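Local coordinates for arsenic responsive repressor ArsR (Corynebacterium glutamicum ATCC 13032, PDB 6J0E), which acts as an arsenic-responsive transcriptional repressor of the ArsR family, probably releasing its DNA when As(III) binds, at residues T3-L9 against G115-E121. Where two conformers were deposited one is given. Numbering follows the deposited sequence.
Sequences TLHTIQL and GSMELLE
Two extended segments, 3-9 and 115-121, form an antiparallel ribbon, their strand axes 4.6 Å apart at 149°. H5 faces L119 and I7 faces M117 in hydrogen-bonded pairs: H5 N to L119 O is 2.8 Å, L119 N to H5 O 3.1 Å, I7 N to M117 O 2.9 Å and M117 N to I7 O 3.1 Å. L4-L120, T6-E118 and Q8-S116 are the non-hydrogen-bonded pairs. T3 N to E121 O (2.9 Å) and L9 N to G115 O (3.0 Å) close the ends; G115 has phi 90°, easily reached without a CB.

On the face of H5, I7, M117 and L119, beta-branched I7 (chi1 p, chi2 t) suits the extended backbone and sets CG1 3.7 Å from M117 CG and CD1 3.8 Å from L119 CD2. H5 (chi1 t) donates from ND1 to E121 OE2, 2.7 Å. E121 borders a terminal histidine run, probably a purification tag, so this bond may be construct-dependent.

On the other face, T6 (chi1 m) gives OG1 to E118 OE2 in a very short 2.5 Å bond, E118 curling back through chi1 m, chi2 p. A water bridges Q8 NE2 and S116 OG, 3.1 Å from each; R109 of the second subunit binds S116 OG and E118.

Strand 4-8 opens the chain ahead of all its helices, while its partner, strand 116-125, follows helix 102-111; at L120 and E121 the sheet continues in parallel into the second subunit.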
loop_
_atom_site.group_PDB
_atom_site.type_symbol
_atom_site.label_atom_id
_atom_site.label_comp_id
_atom_site.label_asym_id
_atom_site.label_seq_id
_atom_site.Cartn_x
_atom_site.Cartn_y
_atom_site.Cartn_z
ATOM N N THR B 3 -14.210 -13.958 8.668
ATOM C CA THR B 3 -13.261 -13.041 9.353
ATOM C C THR B 3 -12.168 -12.531 8.354
ATOM O O THR B 3 -11.666 -13.327 7.582
ATOM C CB THR B 3 -12.684 -13.740 10.618
ATOM O OG1 THR B 3 -11.815 -12.847 11.280
ATOM C CG2 THR B 3 -11.953 -15.115 10.309
ATOM N N LEU B 4 -11.809 -11.236 8.385
ATOM C CA LEU B 4 -10.659 -10.793 7.588
ATOM C C LEU B 4 -9.360 -11.377 8.066
ATOM O O LEU B 4 -9.059 -11.407 9.207
ATOM C CB LEU B 4 -10.528 -9.255 7.581
ATOM C CG LEU B 4 -9.522 -8.685 6.578
ATOM C CD1 LEU B 4 -9.921 -8.878 5.152
ATOM C CD2 LEU B 4 -9.284 -7.203 6.887
ATOM N N HIS B 5 -8.482 -11.772 7.145
ATOM C CA HIS B 5 -7.215 -12.470 7.604
ATOM C C HIS B 5 -6.124 -12.051 6.620
ATOM O O HIS B 5 -6.349 -12.082 5.402
ATOM C CB HIS B 5 -7.396 -13.978 7.524
ATOM C CG HIS B 5 -6.252 -14.802 8.020
ATOM N ND1 HIS B 5 -5.975 -16.066 7.518
ATOM C CD2 HIS B 5 -5.284 -14.542 8.950
ATOM C CE1 HIS B 5 -4.893 -16.547 8.121
ATOM N NE2 HIS B 5 -4.436 -15.635 8.974
ATOM N N THR B 6 -5.011 -11.548 7.105
ATOM C CA THR B 6 -3.860 -11.463 6.204
ATOM C C THR B 6 -3.135 -12.768 6.233
ATOM O O THR B 6 -2.715 -13.197 7.293
ATOM C CB THR B 6 -2.952 -10.264 6.656
ATOM O OG1 THR B 6 -3.612 -9.041 6.528
ATOM C CG2 THR B 6 -1.604 -10.281 5.807
ATOM N N ILE B 7 -2.950 -13.387 5.109
ATOM C CA ILE B 7 -2.355 -14.705 4.971
ATOM C C ILE B 7 -0.985 -14.518 4.344
ATOM O O ILE B 7 -0.838 -13.616 3.463
ATOM C CB ILE B 7 -3.172 -15.610 4.077
ATOM C CG1 ILE B 7 -3.481 -15.074 2.668
ATOM C CG2 ILE B 7 -4.487 -15.927 4.815
ATOM C CD1 ILE B 7 -3.839 -16.198 1.689
ATOM N N GLN B 8 -0.022 -15.367 4.701
ATOM C CA GLN B 8 1.287 -15.448 3.984
ATOM C C GLN B 8 1.170 -16.263 2.716
ATOM O O GLN B 8 0.521 -17.361 2.677
ATOM C CB GLN B 8 2.387 -16.080 4.866
ATOM C CG GLN B 8 2.501 -15.275 6.132
ATOM C CD GLN B 8 3.027 -13.895 5.866
ATOM O OE1 GLN B 8 4.003 -13.752 5.200
ATOM N NE2 GLN B 8 2.355 -12.887 6.364
ATOM N N LEU B 9 1.829 -15.850 1.657
ATOM C CA LEU B 9 1.784 -16.509 0.394
ATOM C C LEU B 9 3.138 -17.267 0.113
ATOM O O LEU B 9 4.060 -16.770 -0.604
ATOM C CB LEU B 9 1.415 -15.570 -0.724
ATOM C CG LEU B 9 -0.002 -15.055 -0.675
ATOM C CD1 LEU B 9 -0.073 -13.922 -1.656
ATOM C CD2 LEU B 9 -0.999 -16.131 -1.010
ATOM N N GLY B 115 4.053 -10.772 -0.655
ATOM C CA GLY B 115 4.236 -11.956 0.246
ATOM C C GLY B 115 3.023 -12.234 1.135
ATOM O O GLY B 115 3.071 -13.181 1.864
ATOM N N SER B 116 1.960 -11.475 1.021
ATOM C CA SER B 116 0.773 -11.661 1.896
ATOM C C SER B 116 -0.349 -10.907 1.218
ATOM O O SER B 116 -0.126 -10.059 0.310
ATOM C CB SER B 116 0.992 -11.204 3.317
ATOM O OG SER B 116 1.058 -9.775 3.594
ATOM N N MET B 117 -1.576 -11.257 1.598
ATOM C CA MET B 117 -2.748 -10.679 1.029
ATOM C C MET B 117 -3.875 -10.829 2.061
ATOM O O MET B 117 -3.767 -11.677 2.891
ATOM C CB MET B 117 -3.145 -11.344 -0.289
ATOM C CG MET B 117 -3.507 -12.790 -0.212
ATOM S SD MET B 117 -4.128 -13.471 -1.747
ATOM C CE MET B 117 -5.707 -12.704 -2.038
ATOM N N GLU B 118 -4.897 -10.023 1.866
ATOM C CA GLU B 118 -6.148 -10.033 2.721
ATOM C C GLU B 118 -7.181 -10.771 2.029
ATOM O O GLU B 118 -7.580 -10.386 0.911
ATOM C CB GLU B 118 -6.525 -8.543 3.131
ATOM C CG GLU B 118 -5.685 -7.998 4.206
ATOM C CD GLU B 118 -4.206 -7.685 3.712
ATOM O OE1 GLU B 118 -4.323 -7.001 2.501
ATOM O OE2 GLU B 118 -3.269 -8.103 4.244
ATOM N N LEU B 119 -7.823 -11.700 2.759
ATOM C CA LEU B 119 -9.033 -12.376 2.317
ATOM C C LEU B 119 -9.892 -12.632 3.539
ATOM O O LEU B 119 -9.565 -12.363 4.638
ATOM C CB LEU B 119 -8.681 -13.596 1.532
ATOM C CG LEU B 119 -7.895 -14.784 2.073
ATOM C CD1 LEU B 119 -8.684 -15.526 3.054
ATOM C CD2 LEU B 119 -7.576 -15.730 1.008
ATOM N N LEU B 120 -11.092 -13.103 3.263
ATOM C CA LEU B 120 -12.078 -13.500 4.326
ATOM C C LEU B 120 -11.987 -15.030 4.510
ATOM O O LEU B 120 -11.801 -15.743 3.567
ATOM C CB LEU B 120 -13.481 -13.130 3.912
ATOM C CG LEU B 120 -13.767 -11.647 3.709
ATOM C CD1 LEU B 120 -15.215 -11.375 3.154
ATOM C CD2 LEU B 120 -13.555 -10.881 5.018
ATOM N N GLU B 121 -11.945 -15.442 5.756
ATOM C CA GLU B 121 -11.928 -16.843 6.129
ATOM C C GLU B 121 -13.338 -17.224 6.611
ATOM O O GLU B 121 -13.919 -16.507 7.415
ATOM C CB GLU B 121 -10.975 -17.123 7.263
ATOM C CG GLU B 121 -9.435 -16.808 7.060
ATOM C CD GLU B 121 -8.720 -17.806 6.187
ATOM O OE1 GLU B 121 -9.301 -18.692 5.584
ATOM O OE2 GLU B 121 -7.516 -17.683 5.989
HETATM O O HOH W 1 2.170 -9.835 6.532
#